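Local coordinates for protein FAD-dependent oxidoreductase (Actinomadura kijaniata, PDB 3M9V) that probably acts as a flavin-dependent oxidoreductase of the acyl-CoA dehydrogenase family on a dTDP-linked sugar in the biosynthesis of D-kijanose, at residues A[296-300]-A[357-361]; A[216-220]-A[378-382]. Residue numbers count along the deposited sequence, not the author numbering.

Interaction 1 of 2, residues A[296-300]-A[357-361]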
loop_
_atom_site.group_PDB
_atom_site.type_symbol
_atom_site.label_atom_id
_atom_site.label_comp_id
_atom_site.label_asym_id
_atom_site.label_seq_id
_atom_site.Cartn_x
_atom_site.Cartn_y
_atom_site.Cartn_z
ATOM N N LEU A 296 2.055 -5.080 -13.635
ATOM C CA LEU A 296 1.369 -6.025 -12.737
ATOM C C LEU A 296 2.015 -7.417 -12.653
ATOM O O LEU A 296 2.251 -7.966 -11.568
ATOM C CB LEU A 296 -0.093 -6.182 -13.173
ATOM C CG LEU A 296 -1.030 -5.083 -12.639
ATOM C CD1 LEU A 296 -2.415 -5.430 -13.145
ATOM C CD2 LEU A 296 -1.002 -5.102 -11.114
ATOM N N VAL A 297 2.338 -7.979 -13.813
ATOM C CA VAL A 297 2.990 -9.272 -13.860
ATOM C C VAL A 297 4.312 -9.216 -13.091
ATOM O O VAL A 297 4.614 -10.139 -12.331
ATOM C CB VAL A 297 3.260 -9.724 -15.337
ATOM C CG1 VAL A 297 4.266 -10.876 -15.333
ATOM C CG2 VAL A 297 1.909 -10.142 -15.967
ATOM N N ALA A 298 5.107 -8.161 -13.271
ATOM C CA ALA A 298 6.412 -8.112 -12.608
ATOM C C ALA A 298 6.117 -7.938 -11.105
ATOM O O ALA A 298 6.779 -8.555 -10.279
ATOM C CB ALA A 298 7.277 -6.940 -13.147
ATOM N N GLU A 299 5.132 -7.130 -10.731
ATOM C CA GLU A 299 4.889 -6.857 -9.310
ATOM C C GLU A 299 4.412 -8.129 -8.604
ATOM O O GLU A 299 4.876 -8.469 -7.513
ATOM C CB GLU A 299 3.838 -5.748 -9.109
ATOM C CG GLU A 299 4.265 -4.337 -9.530
ATOM C CD GLU A 299 5.029 -3.645 -8.422
ATOM O OE1 GLU A 299 4.919 -4.097 -7.245
ATOM O OE2 GLU A 299 5.751 -2.674 -8.743
ATOM N N ILE A 300 3.460 -8.823 -9.215
ATOM C CA ILE A 300 3.032 -10.116 -8.712
ATOM C C ILE A 300 4.128 -11.154 -8.602
ATOM O O ILE A 300 4.243 -11.855 -7.591
ATOM C CB ILE A 300 1.878 -10.700 -9.560
ATOM C CG1 ILE A 300 0.650 -9.804 -9.417
ATOM C CG2 ILE A 300 1.685 -12.175 -9.280
ATOM C CD1 ILE A 300 -0.406 -10.018 -10.512
ATOM N N ASP A 357 -4.873 -8.656 -7.618
ATOM C CA ASP A 357 -4.236 -8.076 -8.801
ATOM C C ASP A 357 -4.400 -8.961 -10.037
ATOM O O ASP A 357 -4.332 -8.431 -11.128
ATOM C CB ASP A 357 -2.738 -7.804 -8.631
ATOM C CG ASP A 357 -2.475 -6.617 -7.720
ATOM O OD1 ASP A 357 -1.324 -6.443 -7.282
ATOM O OD2 ASP A 357 -3.417 -5.870 -7.395
ATOM N N CYS A 358 -4.507 -10.275 -9.859
ATOM C CA CYS A 358 -4.739 -11.247 -10.921
ATOM C C CYS A 358 -6.051 -11.045 -11.679
ATOM O O CYS A 358 -6.135 -11.282 -12.895
ATOM C CB CYS A 358 -4.616 -12.684 -10.415
ATOM S SG CYS A 358 -2.907 -13.163 -10.073
ATOM N N LEU A 359 -7.060 -10.570 -10.962
ATOM C CA LEU A 359 -8.345 -10.246 -11.564
ATOM C C LEU A 359 -8.228 -9.045 -12.490
ATOM O O LEU A 359 -8.938 -8.979 -13.500
ATOM C CB LEU A 359 -9.388 -9.944 -10.481
ATOM C CG LEU A 359 -10.082 -11.196 -9.898
ATOM C CD1 LEU A 359 -9.354 -11.734 -8.686
ATOM C CD2 LEU A 359 -11.505 -10.969 -9.456
ATOM N N SER A 360 -7.376 -8.094 -12.122
ATOM C CA SER A 360 -7.084 -6.992 -13.030
ATOM C C SER A 360 -6.427 -7.505 -14.319
ATOM O O SER A 360 -6.716 -6.952 -15.373
ATOM C CB SER A 360 -6.152 -5.968 -12.383
ATOM O OG SER A 360 -6.803 -5.443 -11.246
ATOM N N LEU A 361 -5.548 -8.508 -14.271
ATOM C CA LEU A 361 -4.971 -9.053 -15.496
ATOM C C LEU A 361 -5.980 -9.765 -16.399
ATOM O O LEU A 361 -5.951 -9.605 -17.616
ATOM C CB LEU A 361 -3.839 -10.028 -15.178
ATOM C CG LEU A 361 -2.672 -9.296 -14.508
ATOM C CD1 LEU A 361 -1.669 -10.228 -13.866
ATOM C CD2 LEU A 361 -2.039 -8.450 -15.613
#
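Leu296, Ile300 and Leu361 carry this contact, each giving up more than 60 Å² to the facing segment. All three point their CA-to-CB bonds across the gap. Leu361 reaches out from its helix with its two methyls spread: CD2 lies 3.9 Å from Leu296 CB, while CD1 sits 3.6 Å from Ile300 CD1, the tightest approach here, and 4.2 Å from Val297 CG2. Ile300, one turn along from Leu296, uses the same CD1 methyl to touch Asp357 CB at 3.7 Å and Cys358 SG at 4.0 Å. These segments belong to consecutive long helices, 291-323 and 329-362, which run antiparallel as a hairpin in the C-terminal helical bundle of the acyl-CoA dehydrogenase fold. Locally their axes are 10.4 Å apart, and their directions differ by 154°, so side chains rather than backbones fill the space. Leu296 closes the more exposed flank: its CD1 comes within 3.9 Å of Ser360 CB and its CD2 within 4.0 Å of the Asp357 carboxylate carbon CG. No hydrogen bond crosses; the joint is van der Waals packing. Helix 264-283 covers the buried flank, with Tyr275 against Ile300 and Ala278 against Leu361. On the Leu296 flank, Tyr391 of the third subunit packs on Leu296, and Arg384 of that same subunit hydrogen-bonds Ser360 OG.

Interaction 2 of 2, residues A[216-220]-A[378-382]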
loop_
_atom_site.group_PDB
_atom_site.type_symbol
_atom_site.label_atom_id
_atom_site.label_comp_id
_atom_site.label_asym_id
_atom_site.label_seq_id
_atom_site.Cartn_x
_atom_site.Cartn_y
_atom_site.Cartn_z
ATOM N N GLY A 216 -20.001 -20.731 4.036
ATOM C CA GLY A 216 -18.836 -19.836 4.049
ATOM C C GLY A 216 -18.899 -18.886 2.862
ATOM O O GLY A 216 -19.519 -19.198 1.854
ATOM N N LEU A 217 -18.249 -17.733 2.943
ATOM C CA LEU A 217 -18.098 -16.892 1.755
ATOM C C LEU A 217 -17.148 -17.706 0.869
ATOM O O LEU A 217 -17.419 -17.925 -0.316
ATOM C CB LEU A 217 -17.500 -15.544 2.163
ATOM C CG LEU A 217 -16.957 -14.665 1.023
ATOM C CD1 LEU A 217 -17.990 -14.285 -0.043
ATOM C CD2 LEU A 217 -16.222 -13.477 1.612
ATOM N N GLY A 218 -16.048 -18.192 1.455
ATOM C CA GLY A 218 -15.161 -19.168 0.809
ATOM C C GLY A 218 -14.909 -20.397 1.680
ATOM O O GLY A 218 -15.571 -20.544 2.712
ATOM N N MET A 219 -13.940 -21.239 1.304
ATOM C CA MET A 219 -13.653 -22.524 1.963
ATOM C C MET A 219 -14.979 -23.299 2.079
ATOM O O MET A 219 -15.258 -23.978 3.077
ATOM C CB MET A 219 -12.967 -22.381 3.336
ATOM C CG MET A 219 -11.560 -21.727 3.331
ATOM S SD MET A 219 -10.473 -22.591 2.141
ATOM C CE MET A 219 -8.943 -21.678 2.359
ATOM N N ARG A 220 -15.794 -23.177 1.036
ATOM C CA ARG A 220 -17.163 -23.658 1.118
ATOM C C ARG A 220 -17.276 -25.168 1.272
ATOM O O ARG A 220 -18.245 -25.662 1.858
ATOM C CB ARG A 220 -18.034 -23.083 -0.006
ATOM C CG ARG A 220 -18.383 -21.633 0.265
ATOM C CD ARG A 220 -19.177 -21.033 -0.910
ATOM N NE ARG A 220 -20.389 -21.810 -1.152
ATOM C CZ ARG A 220 -21.490 -21.794 -0.402
ATOM N NH1 ARG A 220 -21.617 -21.016 0.672
ATOM N NH2 ARG A 220 -22.495 -22.587 -0.754
ATOM N N ARG A 378 -12.499 -15.449 -2.896
ATOM C CA ARG A 378 -13.165 -15.828 -1.654
ATOM C C ARG A 378 -12.326 -16.725 -0.754
ATOM O O ARG A 378 -12.310 -16.502 0.470
ATOM C CB ARG A 378 -14.506 -16.495 -1.971
ATOM C CG ARG A 378 -15.392 -15.521 -2.755
ATOM C CD ARG A 378 -16.814 -16.094 -3.013
ATOM N NE ARG A 378 -16.831 -16.976 -4.174
ATOM C CZ ARG A 378 -16.850 -18.310 -4.097
ATOM N NH1 ARG A 378 -16.888 -19.065 -5.181
ATOM N NH2 ARG A 378 -16.886 -18.948 -2.935
ATOM N N ASP A 379 -11.715 -17.771 -1.312
ATOM C CA ASP A 379 -11.002 -18.688 -0.414
ATOM C C ASP A 379 -9.790 -18.010 0.226
ATOM O O ASP A 379 -9.391 -18.342 1.350
ATOM C CB ASP A 379 -10.458 -19.925 -1.137
ATOM C CG ASP A 379 -11.570 -20.819 -1.617
ATOM O OD1 ASP A 379 -12.711 -20.645 -1.165
ATOM O OD2 ASP A 379 -11.288 -21.668 -2.469
ATOM N N VAL A 380 -9.165 -17.093 -0.505
ATOM C CA VAL A 380 -7.884 -16.564 -0.010
ATOM C C VAL A 380 -8.072 -15.714 1.254
ATOM O O VAL A 380 -7.086 -15.476 1.962
ATOM C CB VAL A 380 -7.044 -15.775 -1.055
ATOM C CG1 VAL A 380 -7.605 -14.379 -1.212
ATOM C CG2 VAL A 380 -5.557 -15.671 -0.633
ATOM N N GLN A 381 -9.303 -15.294 1.550
ATOM C CA GLN A 381 -9.574 -14.434 2.705
ATOM C C GLN A 381 -9.602 -15.215 4.023
ATOM O O GLN A 381 -9.475 -14.605 5.082
ATOM C CB GLN A 381 -10.884 -13.644 2.545
ATOM C CG GLN A 381 -11.106 -12.947 1.175
ATOM C CD GLN A 381 -10.112 -11.826 0.907
ATOM O OE1 GLN A 381 -9.530 -11.247 1.832
ATOM N NE2 GLN A 381 -9.858 -11.563 -0.370
ATOM N N ALA A 382 -9.743 -16.541 3.977
ATOM C CA ALA A 382 -10.041 -17.320 5.180
ATOM C C ALA A 382 -8.915 -17.254 6.221
ATOM O O ALA A 382 -9.196 -17.336 7.405
ATOM C CB ALA A 382 -10.267 -18.771 4.770
HETATM O O HOH W 1 -15.051 -22.067 -1.435
#
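This is a buried, largely polar contact between a loop of the β-domain and helix 372-379 with the turn that continues it, joining the middle and C-terminal domains of the acyl-CoA dehydrogenase fold. Two hydrogen bonds between side chain and backbone hold it. Arg378 NH2 donates to Leu217 O (2.9 Å), which lies at the edge of the guanidinium, and Met219 N donates to Asp379 OD1 (2.8 Å). Water 1 extends the second bond: it accepts from Arg220 N and donates to Asp379 OD1, both at 2.8 Å, so the carboxylate holds two successive backbone NH groups, one directly and one through water. Gly218 makes this closeness possible. Its CA is 4.4 Å from Asp379 CA, and a CB here would clash with Arg378 O and Asp379 N. Apolar parts fill the margins, with Leu217 CD1 3.7 Å from Arg378 CD and Met219 CG 3.5 Å from Ala382 CB. Ala382 ends the type I turn that starts at Asp379, its N bonded to Asp379 O at 3.2 Å. The loop also braces itself, Arg220 NH1 donating to Gly216 O at 3.0 Å. Both arginines reach the N-terminal domain, Arg378 by a salt bridge to Asp46 and Arg220 by a hydrogen bond to Asp46 O. The Met219 side chain lies about 7 Å from that of Ser173, which binds FMN in this protein, although this chain has no flavin bound. Between strands 208-210 and 225-234, the loop thus meets helix 372-379, with helices 96-118 and 264-283 packed against Met219.

From the N terminus, the chain first meets segment 216-220, in a loop of the β-domain, and leaves it through strand 225-234 for the C-terminal helices. After strand 239-241 and helix 253-260 comes helix 264-283, then segment 296-300 on helix 291-323. The chain turns back, and segment 357-361 near the end of helix 329-362 closes interaction 1 around an almost wholly helical excursion. Helix 372-379 follows, and segment 378-382 closes interaction 2. The smaller loop therefore sits wholly within the larger, without crossing. Interaction 1 joins two helices of one domain; interaction 2 joins two domains. Their centres lie 21 Å apart, without touching, and both meet the third subunit.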